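Local structure of THUMP domain-containing protein (Pyrococcus horikoshii, 1VBK) at residues Pro107-Thr112 with Cys141-Lys146. The protein is of unknown function but, as a ThiI-like protein with a THUMP domain, probably binds RNA and ATP. Residues are numbered along the deposited sequence; the frame is centred on the assembly and turned at random.
Sequences PKFRVT and CEVDLK
Two carboxylates grip the ammonium of Lys-108. Lys-108 NZ makes a 2.7 Å salt bridge to Glu-142 OE2, met nearly along its C-O axis. A second, from Lys-108 NZ to Asp-144 OD2 (2.9 Å), uses the anti lone pair. Lys-108 lies alongside each acid, pointing the same way, and runs extended until chi4 (-72°) brings NZ between them. Each carboxylate has a second partner, charged Arg-106 for Glu-142 OE1 and the neutral backbone N-H of Asn-147 for Asp-144 OD1. An alanine in place of Lys-108 removes both salt bridges and would probably leave the two carboxylates with less to offset their charge, loosening this edge of the sheet.

Beneath the network three hydrogen bonds pair the backbones in parallel: Glu-142 N to Pro-107 O and Phe-109 N to Glu-142 O, both in the carbonyl plane, then Asp-144 N to Phe-109 O, from above that plane. On the other face Phe-109, its CG in the crowded position (chi1 83°), brings CE1 to 3.5 Å from Cys-141 SG, an oblique sulfur-aromatic contact, and to 3.8 Å from Val-143 CG2. Leu-145 CD2 lies over one face of the Arg-110 guanidinium, off toward its rim at NH1.

In this beta-alpha-beta unit of the THUMP domain, connecting helix 124-138 meets Phe-109 and Cys-141 through Ile-135, Phe-95 of helix 84-102 packs edge-to-face on Phe-109, and strand 150-157 also pairs with strand 108-115.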
ATOM      1  N   PRO A 107      47.307  -8.934 -26.535  1.00 16.05           N
ATOM      2  CA  PRO A 107      45.907  -8.562 -26.318  1.00 15.56           C
ATOM      3  C   PRO A 107      45.631  -7.081 -26.580  1.00 17.46           C
ATOM      4  O   PRO A 107      46.512  -6.230 -26.415  1.00 17.34           O
ATOM      5  CB  PRO A 107      45.674  -8.941 -24.853  1.00 15.75           C
ATOM      6  CG  PRO A 107      47.041  -8.723 -24.226  1.00 17.19           C
ATOM      7  CD  PRO A 107      47.954  -9.339 -25.271  1.00 15.33           C
ATOM      8  N   LYS A 108      44.410  -6.785 -27.011  1.00 16.12           N
ATOM      9  CA  LYS A 108      43.996  -5.405 -27.251  1.00 16.59           C
ATOM     10  C   LYS A 108      43.364  -4.930 -25.942  1.00 15.99           C
ATOM     11  O   LYS A 108      42.648  -5.697 -25.290  1.00 15.59           O
ATOM     12  CB  LYS A 108      42.962  -5.343 -28.379  1.00 17.45           C
ATOM     13  CG  LYS A 108      43.534  -5.576 -29.777  1.00 19.40           C
ATOM     14  CD  LYS A 108      42.404  -5.721 -30.785  1.00 23.70           C
ATOM     15  CE  LYS A 108      42.913  -5.756 -32.217  1.00 26.39           C
ATOM     16  NZ  LYS A 108      43.391  -4.421 -32.664  1.00 27.72           N
ATOM     17  N   PHE A 109      43.619  -3.682 -25.559  1.00 16.34           N
ATOM     18  CA  PHE A 109      43.065  -3.161 -24.311  1.00 15.86           C
ATOM     19  C   PHE A 109      42.788  -1.662 -24.325  1.00 17.83           C
ATOM     20  O   PHE A 109      43.171  -0.946 -25.252  1.00 17.80           O
ATOM     21  CB  PHE A 109      44.027  -3.444 -23.147  1.00 13.88           C
ATOM     22  CG  PHE A 109      45.150  -2.431 -23.012  1.00 17.00           C
ATOM     23  CD1 PHE A 109      46.196  -2.393 -23.931  1.00 15.00           C
ATOM     24  CD2 PHE A 109      45.159  -1.520 -21.956  1.00 14.52           C
ATOM     25  CE1 PHE A 109      47.236  -1.461 -23.800  1.00 16.47           C
ATOM     26  CE2 PHE A 109      46.193  -0.585 -21.816  1.00 15.65           C
ATOM     27  CZ  PHE A 109      47.233  -0.554 -22.737  1.00 16.21           C
ATOM     28  N   ARG A 110      42.110  -1.204 -23.274  1.00 15.32           N
ATOM     29  CA  ARG A 110      41.835   0.210 -23.091  1.00 16.71           C
ATOM     30  C   ARG A 110      41.758   0.435 -21.592  1.00 16.66           C
ATOM     31  O   ARG A 110      41.626  -0.513 -20.822  1.00 17.67           O
ATOM     32  CB  ARG A 110      40.511   0.628 -23.740  1.00 16.21           C
ATOM     33  CG  ARG A 110      39.250   0.143 -23.035  1.00 15.87           C
ATOM     34  CD  ARG A 110      38.089   1.091 -23.355  1.00 17.60           C
ATOM     35  NE  ARG A 110      38.296   2.371 -22.687  1.00 18.85           N
ATOM     36  CZ  ARG A 110      37.972   3.556 -23.197  1.00 22.47           C
ATOM     37  NH1 ARG A 110      37.415   3.642 -24.400  1.00 21.74           N
ATOM     38  NH2 ARG A 110      38.223   4.661 -22.502  1.00 18.67           N
ATOM     39  N   VAL A 111      41.874   1.686 -21.181  1.00 16.72           N
ATOM     40  CA  VAL A 111      41.775   2.030 -19.774  1.00 17.10           C
ATOM     41  C   VAL A 111      40.583   2.968 -19.684  1.00 17.31           C
ATOM     42  O   VAL A 111      40.404   3.848 -20.534  1.00 15.98           O
ATOM     43  CB  VAL A 111      43.046   2.753 -19.250  1.00 16.94           C
ATOM     44  CG1 VAL A 111      42.880   3.089 -17.765  1.00 16.11           C
ATOM     45  CG2 VAL A 111      44.276   1.861 -19.436  1.00 16.19           C
ATOM     46  N   THR A 112      39.753   2.757 -18.673  1.00 15.83           N
ATOM     47  CA  THR A 112      38.572   3.579 -18.470  1.00 17.91           C
ATOM     48  C   THR A 112      38.666   4.106 -17.049  1.00 17.76           C
ATOM     49  O   THR A 112      38.647   3.336 -16.091  1.00 19.35           O
ATOM     50  CB  THR A 112      37.282   2.741 -18.657  1.00 19.30           C
ATOM     51  OG1 THR A 112      37.274   2.174 -19.976  1.00 21.04           O
ATOM     52  CG2 THR A 112      36.043   3.608 -18.479  1.00 22.14           C
ATOM     53  N   CYS A 141      51.235  -5.549 -25.922  1.00 17.48           N
ATOM     54  CA  CYS A 141      49.806  -5.339 -26.063  1.00 18.13           C
ATOM     55  C   CYS A 141      49.562  -4.170 -26.997  1.00 19.48           C
ATOM     56  O   CYS A 141      50.503  -3.579 -27.524  1.00 22.41           O
ATOM     57  CB  CYS A 141      49.171  -5.069 -24.695  1.00 16.37           C
ATOM     58  SG  CYS A 141      49.926  -3.697 -23.782  1.00 19.57           S
ATOM     59  N   GLU A 142      48.297  -3.822 -27.177  1.00 18.99           N
ATOM     60  CA  GLU A 142      47.941  -2.757 -28.099  1.00 20.99           C
ATOM     61  C   GLU A 142      46.648  -2.083 -27.683  1.00 20.11           C
ATOM     62  O   GLU A 142      45.689  -2.747 -27.309  1.00 19.85           O
ATOM     63  CB  GLU A 142      47.800  -3.382 -29.485  1.00 23.19           C
ATOM     64  CG  GLU A 142      47.197  -2.538 -30.562  1.00 31.34           C
ATOM     65  CD  GLU A 142      46.980  -3.361 -31.814  1.00 35.31           C
ATOM     66  OE1 GLU A 142      47.971  -3.936 -32.316  1.00 38.46           O
ATOM     67  OE2 GLU A 142      45.829  -3.450 -32.289  1.00 39.25           O
ATOM     68  N   VAL A 143      46.626  -0.757 -27.751  1.00 20.88           N
ATOM     69  CA  VAL A 143      45.435  -0.010 -27.388  1.00 20.21           C
ATOM     70  C   VAL A 143      44.397  -0.088 -28.502  1.00 22.78           C
ATOM     71  O   VAL A 143      44.716   0.094 -29.674  1.00 22.34           O
ATOM     72  CB  VAL A 143      45.760   1.485 -27.128  1.00 21.32           C
ATOM     73  CG1 VAL A 143      44.467   2.275 -26.921  1.00 21.77           C
ATOM     74  CG2 VAL A 143      46.661   1.620 -25.905  1.00 21.25           C
ATOM     75  N   ASP A 144      43.159  -0.386 -28.130  1.00 23.06           N
ATOM     76  CA  ASP A 144      42.054  -0.440 -29.083  1.00 24.09           C
ATOM     77  C   ASP A 144      40.815  -0.064 -28.286  1.00 23.65           C
ATOM     78  O   ASP A 144      40.368  -0.822 -27.428  1.00 20.76           O
ATOM     79  CB  ASP A 144      41.895  -1.838 -29.680  1.00 23.30           C
ATOM     80  CG  ASP A 144      40.971  -1.846 -30.893  1.00 28.09           C
ATOM     81  OD1 ASP A 144      39.862  -1.275 -30.805  1.00 28.25           O
ATOM     82  OD2 ASP A 144      41.348  -2.425 -31.933  1.00 28.79           O
ATOM     83  N   LEU A 145      40.275   1.116 -28.563  1.00 24.66           N
ATOM     84  CA  LEU A 145      39.104   1.619 -27.848  1.00 28.77           C
ATOM     85  C   LEU A 145      37.779   0.992 -28.279  1.00 30.63           C
ATOM     86  O   LEU A 145      36.799   1.048 -27.541  1.00 33.35           O
ATOM     87  CB  LEU A 145      39.021   3.141 -28.008  1.00 27.13           C
ATOM     88  CG  LEU A 145      40.302   3.926 -27.701  1.00 26.85           C
ATOM     89  CD1 LEU A 145      40.077   5.396 -28.001  1.00 28.22           C
ATOM     90  CD2 LEU A 145      40.710   3.724 -26.245  1.00 25.13           C
ATOM     91  N   LYS A 146      37.745   0.398 -29.466  1.00 33.58           N
ATOM     92  CA  LYS A 146      36.513  -0.213 -29.963  1.00 36.31           C
ATOM     93  C   LYS A 146      36.408  -1.696 -29.620  1.00 35.69           C
ATOM     94  O   LYS A 146      35.434  -2.134 -29.001  1.00 36.21           O
ATOM     95  CB  LYS A 146      36.407  -0.009 -31.478  1.00 38.84           C
ATOM     96  CG  LYS A 146      37.646  -0.423 -32.250  1.00 43.34           C
ATOM     97  CD  LYS A 146      37.623   0.111 -33.673  1.00 45.90           C
ATOM     98  CE  LYS A 146      38.983  -0.042 -34.338  1.00 46.86           C
ATOM     99  NZ  LYS A 146      39.027   0.622 -35.673  1.00 46.68           N
TER
HETATM  100  O   HOH W   1      35.486   2.193 -25.800  1.00 43.13           O